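Local coordinates for protein putative pectin lyase (Geobacillus virus E2, PDB 7CHU) that is a trimeric phage tailspike that probably recognises and perhaps cleaves host surface polysaccharide through its pectate lyase-like beta-helix, at residues K71-K83 with G112-V124. Numbering follows the deposited sequence.
Sequences KTIAVNVKEFGTK and GGIVYFPTGTYKV
Val-75 and Asn-76 pair in parallel with Val-115 and Tyr-116 through three backbone hydrogen bonds, Val-75 N to Ile-114 O, Tyr-116 N to Val-75 O (2.7 Å) and Val-77 N to Tyr-116 O. A water extends the pairing, donating to Ile-73 O and accepting from Ile-114 N. Where the strand bends into the 3-10 turn 77-80, Val-77 dips into the interior: CG1 sits over the centre of the Phe-117 ring, 3.9 Å from its centroid, in a CH-pi contact, and also meets Val-115 CG1 at 3.6 Å. Its other methyl, CG2, packs on Pro-118 CD. On the face away from Val-75 and Val-115, Asn-76 runs alongside Tyr-116, its ND2 at the ring edge and the amide turned 77° from the ring. With CG anti to the backbone N (chi1 -166°), the amide lies against Pro-118 CG while OD1 takes the Lys-78 N-H on an in-plane lone pair at 2.8 Å, an Asx turn. Thr-82 brings CB to the edge of Tyr-122, 3.7 Å from CE2; the Tyr-122 hydroxyl donates to Pro-118 O (2.6 Å) and accepts from a water shared with Thr-82 OG1. Strand 75-76 is the first of the parallel beta-helix, at its N-terminal end; strand 135-139 continues the pairing beyond 113-117, helix 91-99 covers Val-77 and Phe-117, and Asn-76 ND2 hydrogen-bonds to Thr-72 OG1 of a neighbouring subunit.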
loop_
_atom_site.group_PDB
_atom_site.type_symbol
_atom_site.label_atom_id
_atom_site.label_comp_id
_atom_site.label_asym_id
_atom_site.label_seq_id
_atom_site.Cartn_x
_atom_site.Cartn_y
_atom_site.Cartn_z
ATOM N N LYS A 71 12.845 14.021 31.478
ATOM C CA LYS A 71 14.018 13.529 30.769
ATOM C C LYS A 71 13.930 12.055 30.390
ATOM O O LYS A 71 14.809 11.581 29.669
ATOM C CB LYS A 71 15.272 13.759 31.626
ATOM C CG LYS A 71 15.669 15.228 31.748
ATOM C CD LYS A 71 17.003 15.384 32.492
ATOM C CE LYS A 71 18.110 14.576 31.809
ATOM N NZ LYS A 71 19.417 14.900 32.430
ATOM N N THR A 72 12.920 11.308 30.858
ATOM C CA THR A 72 12.817 9.902 30.473
ATOM C C THR A 72 12.303 9.709 29.048
ATOM O O THR A 72 12.239 8.567 28.577
ATOM C CB THR A 72 11.907 9.123 31.436
ATOM O OG1 THR A 72 10.567 9.639 31.369
ATOM C CG2 THR A 72 12.445 9.177 32.884
ATOM N N ILE A 73 11.932 10.795 28.363
ATOM C CA ILE A 73 11.396 10.690 27.010
ATOM C C ILE A 73 12.491 10.307 26.017
ATOM O O ILE A 73 12.232 9.603 25.039
ATOM C CB ILE A 73 10.716 12.013 26.612
ATOM C CG1 ILE A 73 9.671 12.401 27.648
ATOM C CG2 ILE A 73 10.044 11.880 25.254
ATOM C CD1 ILE A 73 8.323 11.752 27.397
ATOM N N ALA A 74 13.724 10.757 26.250
ATOM C CA ALA A 74 14.799 10.532 25.291
ATOM C C ALA A 74 16.100 11.062 25.864
ATOM O O ALA A 74 16.109 11.964 26.708
ATOM C CB ALA A 74 14.510 11.214 23.943
ATOM N N VAL A 75 17.202 10.476 25.401
ATOM C CA VAL A 75 18.525 11.034 25.612
ATOM C C VAL A 75 18.757 12.052 24.508
ATOM O O VAL A 75 18.773 11.696 23.328
ATOM C CB VAL A 75 19.600 9.945 25.605
ATOM C CG1 VAL A 75 20.974 10.565 25.782
ATOM C CG2 VAL A 75 19.317 8.939 26.699
ATOM N N ASN A 76 18.925 13.315 24.886
ATOM C CA ASN A 76 19.203 14.400 23.956
ATOM C C ASN A 76 20.711 14.532 23.789
ATOM O O ASN A 76 21.438 14.698 24.782
ATOM C CB ASN A 76 18.589 15.707 24.481
ATOM C CG ASN A 76 18.537 16.812 23.433
ATOM O OD1 ASN A 76 19.525 17.099 22.785
ATOM N ND2 ASN A 76 17.359 17.425 23.251
ATOM N N VAL A 77 21.189 14.446 22.541
ATOM C CA VAL A 77 22.629 14.559 22.298
ATOM C C VAL A 77 23.170 15.897 22.792
ATOM O O VAL A 77 24.354 16.005 23.113
ATOM C CB VAL A 77 22.965 14.353 20.800
ATOM C CG1 VAL A 77 22.547 12.957 20.352
ATOM C CG2 VAL A 77 22.300 15.456 19.930
ATOM N N LYS A 78 22.321 16.921 22.909
ATOM C CA LYS A 78 22.813 18.200 23.421
ATOM C C LYS A 78 23.301 18.080 24.863
ATOM O O LYS A 78 24.156 18.859 25.297
ATOM C CB LYS A 78 21.716 19.265 23.326
ATOM C CG LYS A 78 22.187 20.578 22.758
ATOM C CD LYS A 78 21.197 21.701 23.030
ATOM C CE LYS A 78 21.875 23.065 22.917
ATOM N NZ LYS A 78 20.915 24.143 22.510
ATOM N N GLU A 79 22.753 17.126 25.623
ATOM C CA GLU A 79 23.241 16.857 26.968
ATOM C C GLU A 79 24.697 16.442 26.984
ATOM O O GLU A 79 25.334 16.487 28.043
ATOM C CB GLU A 79 22.445 15.736 27.633
ATOM C CG GLU A 79 20.957 15.940 27.729
ATOM C CD GLU A 79 20.255 14.646 28.136
ATOM O OE1 GLU A 79 20.903 13.840 28.861
ATOM O OE2 GLU A 79 19.086 14.429 27.712
ATOM N N PHE A 80 25.226 15.983 25.862
ATOM C CA PHE A 80 26.573 15.436 25.818
ATOM C C PHE A 80 27.535 16.347 25.076
ATOM O O PHE A 80 28.679 15.958 24.819
ATOM C CB PHE A 80 26.535 14.028 25.227
ATOM C CG PHE A 80 25.942 13.023 26.174
ATOM C CD1 PHE A 80 24.562 12.862 26.267
ATOM C CD2 PHE A 80 26.768 12.303 27.038
ATOM C CE1 PHE A 80 24.007 11.964 27.203
ATOM C CE2 PHE A 80 26.244 11.391 27.958
ATOM C CZ PHE A 80 24.856 11.223 28.050
ATOM N N GLY A 81 27.096 17.558 24.741
ATOM C CA GLY A 81 27.982 18.579 24.224
ATOM C C GLY A 81 27.971 18.810 22.725
ATOM O O GLY A 81 28.897 19.458 22.222
ATOM N N THR A 82 26.966 18.324 21.992
ATOM C CA THR A 82 26.863 18.674 20.574
ATOM C C THR A 82 26.633 20.169 20.425
ATOM O O THR A 82 25.942 20.788 21.238
ATOM C CB THR A 82 25.710 17.933 19.880
ATOM O OG1 THR A 82 24.462 18.256 20.520
ATOM C CG2 THR A 82 25.920 16.429 19.898
ATOM N N LYS A 83 27.198 20.755 19.377
ATOM C CA LYS A 83 26.867 22.133 19.021
ATOM C C LYS A 83 25.857 22.225 17.891
ATOM O O LYS A 83 25.124 23.212 17.807
ATOM C CB LYS A 83 28.131 22.901 18.628
ATOM C CG LYS A 83 29.249 22.686 19.632
ATOM C CD LYS A 83 28.892 23.289 21.009
ATOM C CE LYS A 83 30.037 24.112 21.616
ATOM N NZ LYS A 83 31.349 23.412 21.496
ATOM N N GLY A 112 16.757 0.195 26.574
ATOM C CA GLY A 112 16.924 0.925 25.322
ATOM C C GLY A 112 16.315 2.313 25.388
ATOM O O GLY A 112 16.154 2.898 26.455
ATOM N N GLY A 113 15.976 2.848 24.224
ATOM C CA GLY A 113 15.271 4.116 24.178
ATOM C C GLY A 113 15.689 4.953 22.985
ATOM O O GLY A 113 16.382 4.493 22.089
ATOM N N ILE A 114 15.245 6.206 22.992
ATOM C CA ILE A 114 15.480 7.134 21.891
ATOM C C ILE A 114 16.716 7.961 22.198
ATOM O O ILE A 114 16.894 8.428 23.332
ATOM C CB ILE A 114 14.260 8.055 21.658
ATOM C CG1 ILE A 114 13.054 7.268 21.128
ATOM C CG2 ILE A 114 14.618 9.211 20.711
ATOM C CD1 ILE A 114 11.831 8.161 20.788
ATOM N N VAL A 115 17.560 8.157 21.185
ATOM C CA VAL A 115 18.589 9.190 21.173
ATOM C C VAL A 115 18.109 10.302 20.247
ATOM O O VAL A 115 17.969 10.102 19.032
ATOM C CB VAL A 115 19.941 8.639 20.707
ATOM C CG1 VAL A 115 20.953 9.794 20.595
ATOM C CG2 VAL A 115 20.443 7.565 21.676
ATOM N N TYR A 116 17.863 11.484 20.799
ATOM C CA TYR A 116 17.177 12.538 20.070
ATOM C C TYR A 116 18.169 13.605 19.636
ATOM O O TYR A 116 18.984 14.065 20.449
ATOM C CB TYR A 116 16.084 13.174 20.928
ATOM C CG TYR A 116 15.433 14.300 20.171
ATOM C CD1 TYR A 116 14.600 14.032 19.091
ATOM C CD2 TYR A 116 15.696 15.626 20.492
ATOM C CE1 TYR A 116 13.999 15.075 18.365
ATOM C CE2 TYR A 116 15.110 16.666 19.775
ATOM C CZ TYR A 116 14.266 16.388 18.720
ATOM O OH TYR A 116 13.690 17.427 18.008
ATOM N N PHE A 117 18.087 13.996 18.364
ATOM C CA PHE A 117 18.975 14.999 17.759
ATOM C C PHE A 117 18.134 16.230 17.444
ATOM O O PHE A 117 17.357 16.197 16.471
ATOM C CB PHE A 117 19.624 14.483 16.456
ATOM C CG PHE A 117 20.540 13.299 16.610
ATOM C CD1 PHE A 117 20.051 12.054 16.974
ATOM C CD2 PHE A 117 21.882 13.418 16.304
ATOM C CE1 PHE A 117 20.904 10.971 17.099
ATOM C CE2 PHE A 117 22.756 12.336 16.423
ATOM C CZ PHE A 117 22.265 11.110 16.824
ATOM N N PRO A 118 18.254 17.331 18.185
ATOM C CA PRO A 118 17.460 18.530 17.876
ATOM C C PRO A 118 17.886 19.128 16.546
ATOM O O PRO A 118 18.937 18.797 15.986
ATOM C CB PRO A 118 17.771 19.501 19.032
ATOM C CG PRO A 118 18.412 18.645 20.117
ATOM C CD PRO A 118 19.102 17.526 19.381
ATOM N N THR A 119 17.023 20.008 16.038
ATOM C CA THR A 119 17.305 20.759 14.819
ATOM C C THR A 119 18.756 21.214 14.781
ATOM O O THR A 119 19.277 21.740 15.770
ATOM C CB THR A 119 16.378 21.966 14.740
ATOM O OG1 THR A 119 15.032 21.498 14.583
ATOM C CG2 THR A 119 16.753 22.853 13.547
ATOM N N GLY A 120 19.429 20.950 13.673
ATOM C CA GLY A 120 20.819 21.348 13.565
ATOM C C GLY A 120 21.564 20.580 12.494
ATOM O O GLY A 120 21.060 19.637 11.891
ATOM N N THR A 121 22.804 21.016 12.286
ATOM C CA THR A 121 23.745 20.416 11.354
ATOM C C THR A 121 24.871 19.821 12.190
ATOM O O THR A 121 25.550 20.556 12.908
ATOM C CB THR A 121 24.276 21.491 10.402
ATOM O OG1 THR A 121 23.191 22.031 9.643
ATOM C CG2 THR A 121 25.319 20.933 9.462
ATOM N N TYR A 122 25.058 18.506 12.109
ATOM C CA TYR A 122 26.000 17.789 12.964
ATOM C C TYR A 122 27.176 17.293 12.121
ATOM O O TYR A 122 27.042 16.329 11.364
ATOM C CB TYR A 122 25.301 16.630 13.670
ATOM C CG TYR A 122 24.218 17.085 14.626
ATOM C CD1 TYR A 122 22.948 17.402 14.158
ATOM C CD2 TYR A 122 24.479 17.217 15.983
ATOM C CE1 TYR A 122 21.962 17.827 15.018
ATOM C CE2 TYR A 122 23.483 17.648 16.880
ATOM C CZ TYR A 122 22.222 17.940 16.371
ATOM O OH TYR A 122 21.218 18.365 17.195
ATOM N N LYS A 123 28.322 17.962 12.245
ATOM C CA LYS A 123 29.519 17.508 11.545
ATOM C C LYS A 123 30.025 16.222 12.184
ATOM O O LYS A 123 30.282 16.185 13.389
ATOM C CB LYS A 123 30.606 18.576 11.583
ATOM C CG LYS A 123 31.844 18.148 10.817
ATOM C CD LYS A 123 32.702 19.337 10.452
ATOM C CE LYS A 123 33.789 19.531 11.467
ATOM N NZ LYS A 123 34.812 20.517 10.992
ATOM N N VAL A 124 30.159 15.164 11.388
ATOM C CA VAL A 124 30.615 13.862 11.869
ATOM C C VAL A 124 31.826 13.455 11.043
ATOM O O VAL A 124 31.760 13.450 9.807
ATOM C CB VAL A 124 29.504 12.800 11.779
ATOM C CG1 VAL A 124 30.103 11.399 11.967
ATOM C CG2 VAL A 124 28.436 13.062 12.834
HETATM O O HOH W 1 13.647 6.812 25.410
HETATM O O HOH W 2 22.730 19.908 19.151
#